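Local structure of similar to N-acetyltransferase (Staphylococcus aureus subsp. aureus, 4MBU) at the interface of chains A and B. The protein is a Gcn5-related N-acetyltransferase that transfers the acetyl group of acetyl-coenzyme A to an amine of an acceptor. Residues are numbered along the deposited sequence; one frame, centred on the assembly and turned at random. Chains: chain A/B, Similar to N-acetyltransferase.

The interface of chains A and B. Residues chain A 73, 84, 157, 159; chain B 74, 79.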
loop_
_atom_site.group_PDB
_atom_site.type_symbol
_atom_site.label_atom_id
_atom_site.label_comp_id
_atom_site.label_asym_id
_atom_site.label_seq_id
_atom_site.Cartn_x
_atom_site.Cartn_y
_atom_site.Cartn_z
ATOM N N PHE A 73 16.872 13.981 -3.237
ATOM C CA PHE A 73 16.028 13.171 -2.361
ATOM C C PHE A 73 16.582 13.159 -0.930
ATOM O O PHE A 73 15.882 13.528 0.015
ATOM C CB PHE A 73 15.867 11.749 -2.905
ATOM C CG PHE A 73 15.305 10.780 -1.897
ATOM C CD1 PHE A 73 14.076 11.019 -1.288
ATOM C CD2 PHE A 73 16.007 9.634 -1.558
ATOM C CE1 PHE A 73 13.566 10.130 -0.347
ATOM C CE2 PHE A 73 15.505 8.738 -0.632
ATOM C CZ PHE A 73 14.281 8.987 -0.022
ATOM N N GLU A 84 13.864 13.457 -6.148
ATOM C CA GLU A 84 12.485 13.424 -5.690
ATOM C C GLU A 84 11.744 14.545 -6.382
ATOM O O GLU A 84 12.259 15.674 -6.487
ATOM C CB GLU A 84 12.404 13.612 -4.177
ATOM C CG GLU A 84 10.967 13.788 -3.670
ATOM C CD GLU A 84 10.876 13.800 -2.151
ATOM O OE1 GLU A 84 11.916 13.574 -1.484
ATOM O OE2 GLU A 84 9.760 14.021 -1.617
ATOM N N LEU A 157 3.507 8.959 5.500
ATOM C CA LEU A 157 4.111 9.307 4.230
ATOM C C LEU A 157 4.460 8.046 3.455
ATOM O O LEU A 157 5.231 7.212 3.921
ATOM C CB LEU A 157 5.373 10.150 4.452
ATOM C CG LEU A 157 6.053 10.638 3.168
ATOM C CD1 LEU A 157 5.169 11.672 2.483
ATOM C CD2 LEU A 157 7.437 11.218 3.455
ATOM N N PHE A 159 6.161 6.236 0.107
ATOM C CA PHE A 159 7.166 6.479 -0.916
ATOM C C PHE A 159 6.821 5.655 -2.145
ATOM O O PHE A 159 6.581 4.450 -2.046
ATOM C CB PHE A 159 8.546 6.068 -0.412
ATOM C CG PHE A 159 9.197 7.080 0.483
ATOM C CD1 PHE A 159 9.797 6.681 1.662
ATOM C CD2 PHE A 159 9.246 8.416 0.134
ATOM C CE1 PHE A 159 10.414 7.595 2.488
ATOM C CE2 PHE A 159 9.862 9.341 0.967
ATOM C CZ PHE A 159 10.447 8.927 2.139
ATOM N N ARG B 74 13.181 14.724 7.624
ATOM C CA ARG B 74 12.940 15.500 6.410
ATOM C C ARG B 74 12.708 16.935 6.854
ATOM O O ARG B 74 12.244 17.153 7.965
ATOM C CB ARG B 74 11.744 14.941 5.613
ATOM C CG ARG B 74 12.098 13.720 4.758
ATOM C CD ARG B 74 10.876 12.886 4.325
ATOM N NE ARG B 74 10.063 13.535 3.286
ATOM C CZ ARG B 74 10.372 13.556 1.990
ATOM N NH1 ARG B 74 11.493 12.985 1.563
ATOM N NH2 ARG B 74 9.565 14.159 1.118
ATOM N N TYR B 79 7.113 17.648 10.054
ATOM C CA TYR B 79 7.903 16.466 10.446
ATOM C C TYR B 79 8.479 16.657 11.839
ATOM O O TYR B 79 9.396 15.938 12.248
ATOM C CB TYR B 79 9.051 16.214 9.467
ATOM C CG TYR B 79 8.621 15.699 8.118
ATOM C CD1 TYR B 79 8.398 16.569 7.058
ATOM C CD2 TYR B 79 8.440 14.338 7.904
ATOM C CE1 TYR B 79 8.010 16.092 5.816
ATOM C CE2 TYR B 79 8.043 13.854 6.674
ATOM C CZ TYR B 79 7.838 14.731 5.636
ATOM O OH TYR B 79 7.447 14.242 4.412
HETATM O O HOH W 1 13.794 12.440 2.262
#
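The guanidinium of B:Arg74 meets the carboxylate of A:Glu84 tip to tip, and its terminal nitrogen NH2 lies 2.7 Å from OE2 of that carboxylate, a hydrogen bond that is also a salt bridge. A parallel bond runs from NH1 of B:Arg74 to OE1 of A:Glu84 at 3.1 Å. Three measures identify an end-on, two-pronged pairing: both oxygens use their syn lone pairs, both lie close to the guanidinium plane, and the two flat groups are turned by just 19° from each other. A:Glu84 reaches this position with an extended chain, CG anti to the backbone N, whereas B:Arg74 bends at chi3 (73°) to bring its head round.

The third guanidinium nitrogen is engaged within chain B. NE donates to the phenol oxygen OH of B:Tyr79 at 2.9 Å, again nearly in plane, and CB of B:Arg74 rests 3.7 Å above the centre of that tyrosine's ring. Bonds at NE, NH1 and NH2 should therefore fix the rotation of the head, with B:Tyr79 as the second-shell group that orients it.

Apolar groups of chain A border the arginine and its tyrosine partner. A:Phe159 brings CE2 over one guanidinium face, offset toward the rim, with its ring steeply inclined at 77° to that plane. A:Leu157 lays its CD2 methyl against the junction of NE and the phenol, 3.2 Å from OH of B:Tyr79 and 3.9 Å from CD of B:Arg74. The ring of A:Phe73 has OE1 of A:Glu84 at its edge, in plane; a water bridge from the backbone O of A:Phe73 to NH1 of B:Arg74 is doubtful.

Two-fold symmetry repeats the contact with the chains exchanged, consistent with a dimer, though the crystal assembly alone does not prove one. B:Arg74 sits in a loop following strand 63-72 and reaches A:Glu84 of strand 82-89 and A:Phe159 and A:Leu157 of strand 153-163, while B:Tyr79, in the 3-10 helix 77-79, touches A:Leu157.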